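Lipoprotein (Colwellia psychrerythraea, PDB 3O0Y) is a putative lipoprotein of uncharacterised function, possibly lipid-binding, whose family belongs to a clan of metallopeptidases (Peptidase_MA). Local coordinates at residues A[158-161]-A[162-165]; A[477-480]-A[481-485]. All coordinates share one frame; numbering follows the deposited sequence.

Contact 1: residues A[158-161]-A[162-165]; sequences ITTE and KEAL
Thr-160 and Glu-163 form the N-terminal cap of helix 161-172, with Thr-159 joining from the residue just before. Thr-160 is the N-cap. Its OG1 accepts a nearly straight bond from Glu-163 N at 3.1 Å (N-H...O angle 166°). The hydroxyl sits between the Thr-160 backbone N and carbonyl carbon (chi1 67°), which turns it toward the first turn of the helix. Glu-163 answers with its side chain. CG stands beside its own backbone N, anti to the carbonyl carbon, and the extended chain runs back past Thr-160 OG1 to the loop. Glu-163 CG passes Thr-160 OG1 at 3.4 Å.

This layout resembles a capping box, but the Glu-163 carboxylate serves the residue before the N-cap. Its OE1 receives two bonds from Thr-159. Glu-163 OE1 takes the backbone N-H of Thr-159 N at 2.8 Å on its anti lone pair, in a rather bent bond. Thr-159 OG1 donates to Glu-163 OE1 at 2.6 Å, from above the carboxylate plane (43° out of it). Two donors of one residue thus grip a single oxygen and limit the carboxylate's rotation. The first helical backbone bonds follow: Ala-164 N to Thr-160 O at 3.0 Å, and Leu-165 N to Glu-161 O, also at 3.0 Å.

The inner side is apolar. Ile-158 CG2 faces Ala-164 CB at 4.4 Å, a loose touch. Both residues also meet Ile-228 of helix 219-228. Ala-164 and Leu-165 rest on Leu-242 of helix 236-268.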
loop_
_atom_site.group_PDB
_atom_site.type_symbol
_atom_site.label_atom_id
_atom_site.label_comp_id
_atom_site.label_asym_id
_atom_site.label_seq_id
_atom_site.Cartn_x
_atom_site.Cartn_y
_atom_site.Cartn_z
ATOM N N ILE A 158 -16.232 5.110 16.728
ATOM C CA ILE A 158 -16.569 5.785 17.964
ATOM C C ILE A 158 -18.044 6.109 17.925
ATOM O O ILE A 158 -18.428 7.209 17.533
ATOM C CB ILE A 158 -15.699 7.040 18.196
ATOM C CG1 ILE A 158 -14.220 6.641 18.232
ATOM C CG2 ILE A 158 -16.031 7.692 19.510
ATOM C CD1 ILE A 158 -13.328 7.781 18.101
ATOM N N THR A 159 -18.888 5.125 18.270
ATOM C CA THR A 159 -20.320 5.283 18.118
ATOM C C THR A 159 -21.092 5.003 19.411
ATOM O O THR A 159 -22.300 5.088 19.373
ATOM C CB THR A 159 -20.887 4.350 17.026
ATOM O OG1 THR A 159 -20.809 2.987 17.450
ATOM C CG2 THR A 159 -20.110 4.513 15.671
ATOM N N THR A 160 -20.398 4.625 20.505
ATOM C CA THR A 160 -20.997 4.200 21.768
ATOM C C THR A 160 -20.002 4.559 22.858
ATOM O O THR A 160 -18.818 4.838 22.568
ATOM C CB THR A 160 -21.234 2.649 21.854
ATOM O OG1 THR A 160 -19.964 1.970 21.892
ATOM C CG2 THR A 160 -22.066 2.140 20.708
ATOM N N GLU A 161 -20.448 4.586 24.101
ATOM C CA GLU A 161 -19.573 4.903 25.221
ATOM C C GLU A 161 -18.446 3.881 25.290
ATOM O O GLU A 161 -17.280 4.228 25.604
ATOM C CB GLU A 161 -20.376 4.866 26.525
ATOM C CG GLU A 161 -19.540 5.198 27.755
ATOM C CD GLU A 161 -20.374 5.374 29.062
ATOM O OE1 GLU A 161 -21.614 5.182 29.058
ATOM O OE2 GLU A 161 -19.758 5.756 30.061
ATOM N N LYS A 162 -18.793 2.604 25.056
ATOM C CA LYS A 162 -17.771 1.516 25.143
ATOM C C LYS A 162 -16.671 1.727 24.094
ATOM O O LYS A 162 -15.477 1.593 24.408
ATOM C CB LYS A 162 -18.420 0.115 25.023
ATOM C CG LYS A 162 -17.477 -1.016 24.852
ATOM C CD LYS A 162 -16.636 -1.276 26.090
ATOM C CE LYS A 162 -15.706 -2.492 25.824
ATOM N NZ LYS A 162 -14.909 -2.784 27.032
ATOM N N GLU A 163 -17.060 2.093 22.880
ATOM C CA GLU A 163 -16.071 2.399 21.824
ATOM C C GLU A 163 -15.239 3.637 22.155
ATOM O O GLU A 163 -14.053 3.655 21.919
ATOM C CB GLU A 163 -16.757 2.542 20.495
ATOM C CG GLU A 163 -17.294 1.194 19.954
ATOM C CD GLU A 163 -18.133 1.289 18.682
ATOM O OE1 GLU A 163 -18.395 2.383 18.109
ATOM O OE2 GLU A 163 -18.504 0.205 18.195
ATOM N N ALA A 164 -15.825 4.656 22.780
ATOM C CA ALA A 164 -15.018 5.801 23.207
ATOM C C ALA A 164 -13.975 5.378 24.209
ATOM O O ALA A 164 -12.845 5.848 24.196
ATOM C CB ALA A 164 -15.915 6.866 23.838
ATOM N N LEU A 165 -14.366 4.516 25.111
ATOM C CA LEU A 165 -13.465 4.062 26.154
ATOM C C LEU A 165 -12.358 3.174 25.544
ATOM O O LEU A 165 -11.201 3.237 25.966
ATOM C CB LEU A 165 -14.221 3.334 27.249
ATOM C CG LEU A 165 -15.095 4.228 28.180
ATOM C CD1 LEU A 165 -15.994 3.378 29.082
ATOM C CD2 LEU A 165 -14.233 5.192 29.021
#

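Contact 2: residues A[477-480]-A[481-485]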
loop_
_atom_site.group_PDB
_atom_site.type_symbol
_atom_site.label_atom_id
_atom_site.label_comp_id
_atom_site.label_asym_id
_atom_site.label_seq_id
_atom_site.Cartn_x
_atom_site.Cartn_y
_atom_site.Cartn_z
ATOM N N SER A 477 -5.056 -2.440 -15.092
ATOM C CA SER A 477 -6.418 -1.827 -15.113
ATOM C C SER A 477 -6.397 -0.532 -15.896
ATOM O O SER A 477 -7.338 -0.240 -16.663
ATOM C CB SER A 477 -6.880 -1.386 -13.657
ATOM O OG SER A 477 -7.248 -2.622 -13.180
ATOM N N GLU A 478 -5.357 0.238 -15.694
ATOM C CA GLU A 478 -5.211 1.522 -16.365
ATOM C C GLU A 478 -5.111 1.354 -17.888
ATOM O O GLU A 478 -5.627 2.189 -18.654
ATOM C CB GLU A 478 -4.010 2.303 -15.820
ATOM C CG GLU A 478 -4.168 2.805 -14.345
ATOM C CD GLU A 478 -2.888 3.442 -13.816
ATOM O OE1 GLU A 478 -2.577 4.627 -14.201
ATOM O OE2 GLU A 478 -2.180 2.804 -12.993
ATOM N N GLN A 479 -4.449 0.283 -18.300
ATOM C CA GLN A 479 -4.345 -0.028 -19.734
ATOM C C GLN A 479 -5.635 -0.583 -20.257
ATOM O O GLN A 479 -6.085 -0.210 -21.330
ATOM C CB GLN A 479 -3.207 -1.004 -20.068
ATOM C CG GLN A 479 -3.136 -1.309 -21.550
ATOM C CD GLN A 479 -1.886 -2.159 -21.843
ATOM O OE1 GLN A 479 -0.780 -1.795 -21.401
ATOM N NE2 GLN A 479 -2.048 -3.218 -22.600
ATOM N N VAL A 480 -6.265 -1.482 -19.502
ATOM C CA VAL A 480 -7.567 -1.981 -19.897
ATOM C C VAL A 480 -8.582 -0.834 -20.064
ATOM O O VAL A 480 -9.415 -0.894 -20.956
ATOM C CB VAL A 480 -8.149 -2.995 -18.879
ATOM C CG1 VAL A 480 -9.643 -3.397 -19.316
ATOM C CG2 VAL A 480 -7.334 -4.261 -18.934
ATOM N N ALA A 481 -8.548 0.207 -19.194
ATOM C CA ALA A 481 -9.487 1.325 -19.335
ATOM C C ALA A 481 -9.305 1.963 -20.732
ATOM O O ALA A 481 -10.289 2.326 -21.379
ATOM C CB ALA A 481 -9.244 2.338 -18.225
ATOM N N TYR A 482 -8.062 2.101 -21.195
ATOM C CA TYR A 482 -7.786 2.567 -22.579
ATOM C C TYR A 482 -8.394 1.643 -23.628
ATOM O O TYR A 482 -9.112 2.079 -24.551
ATOM C CB TYR A 482 -6.265 2.773 -22.820
ATOM C CG TYR A 482 -5.976 3.123 -24.258
ATOM C CD1 TYR A 482 -6.060 4.441 -24.706
ATOM C CD2 TYR A 482 -5.816 2.140 -25.210
ATOM C CE1 TYR A 482 -5.911 4.785 -26.045
ATOM C CE2 TYR A 482 -5.581 2.468 -26.516
ATOM C CZ TYR A 482 -5.704 3.780 -26.972
ATOM O OH TYR A 482 -5.648 4.075 -28.321
ATOM N N GLU A 483 -8.159 0.342 -23.471
ATOM C CA GLU A 483 -8.724 -0.669 -24.401
ATOM C C GLU A 483 -10.227 -0.751 -24.412
ATOM O O GLU A 483 -10.764 -1.239 -25.365
ATOM C CB GLU A 483 -8.122 -2.047 -24.110
ATOM C CG GLU A 483 -6.615 -2.134 -24.313
ATOM C CD GLU A 483 -6.007 -3.437 -23.732
ATOM O OE1 GLU A 483 -6.717 -4.251 -23.022
ATOM O OE2 GLU A 483 -4.779 -3.589 -23.911
ATOM N N LEU A 484 -10.877 -0.223 -23.383
ATOM C CA LEU A 484 -12.343 -0.128 -23.309
ATOM C C LEU A 484 -12.839 1.202 -23.855
ATOM O O LEU A 484 -14.037 1.441 -23.869
ATOM C CB LEU A 484 -12.777 -0.241 -21.848
ATOM C CG LEU A 484 -12.839 -1.638 -21.256
ATOM C CD1 LEU A 484 -12.984 -1.520 -19.727
ATOM C CD2 LEU A 484 -13.983 -2.407 -21.901
ATOM N N GLY A 485 -11.925 2.092 -24.271
ATOM C CA GLY A 485 -12.301 3.360 -24.921
ATOM C C GLY A 485 -12.533 4.503 -23.995
ATOM O O GLY A 485 -13.080 5.497 -24.438
#
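Gln-479 and Glu-483 pair one turn apart near the C-terminal end of helix 467-483. The polar side-chain bond runs from Gln-479 NE2 to Glu-483 OE2 at 3.1 Å and is nearly straight (166°). The acceptor lies close to the amide plane but is met from above the carboxylate plane. The two flat groups are turned 68° against each other. Gln-479 CG is anti to its backbone N (chi1 180°), and the extended chain carries the amide out beside the carboxylate. With an alanine here, Glu-483 OE2 would probably lose this donor, and a gap would be likely to open beside Met-560 and Leu-564 of helix 555-574. Glu-483 OE1 forms a salt bridge with Arg-567 of that helix.

The apolar contact is on another side. Val-480 and Leu-484 lie side by side and point the same way, with Val-480 CG1 3.9 Å from Leu-484 CD1. Phe-378 touches Val-480, and Met-374 and Val-377 touch Leu-484.

Backbone bonds join Ala-481 N to Ser-477 O (2.8 Å), Glu-483 N to Gln-479 O (3.0 Å) and Leu-484 N to Val-480 O (2.9 Å). Gly-485 is the first residue to leave helical backbone angles, in a Schellman motif; Gly-485 N bonds back to Tyr-482 O. Its positive phi would press a CB against the preceding carbonyl oxygen.

With both an amide and a guanidinium donor around it, the Glu-483 carboxylate is probably stabilised as the anion.

How the contacts relate
Contacts 1 and 2 lie far apart in one chain. Their centres are 44 Å apart, and their nearest atoms about 32 Å. They come in series: 158-165 closes long before 477-485 opens. They share no helix, but both belong to the DUF885 region of this mostly helical protein. Contact 1 marks the start of helix 161-172, and its centre is 29 Å from the chain centre. Contact 2 lies at the C-terminal end of helix 467-483, and its centre is 22 Å from the chain centre. One is an N-cap and the other a Schellman motif, at the boundaries of two separate helices. Each is packed against its own neighbours, and they do not touch each other.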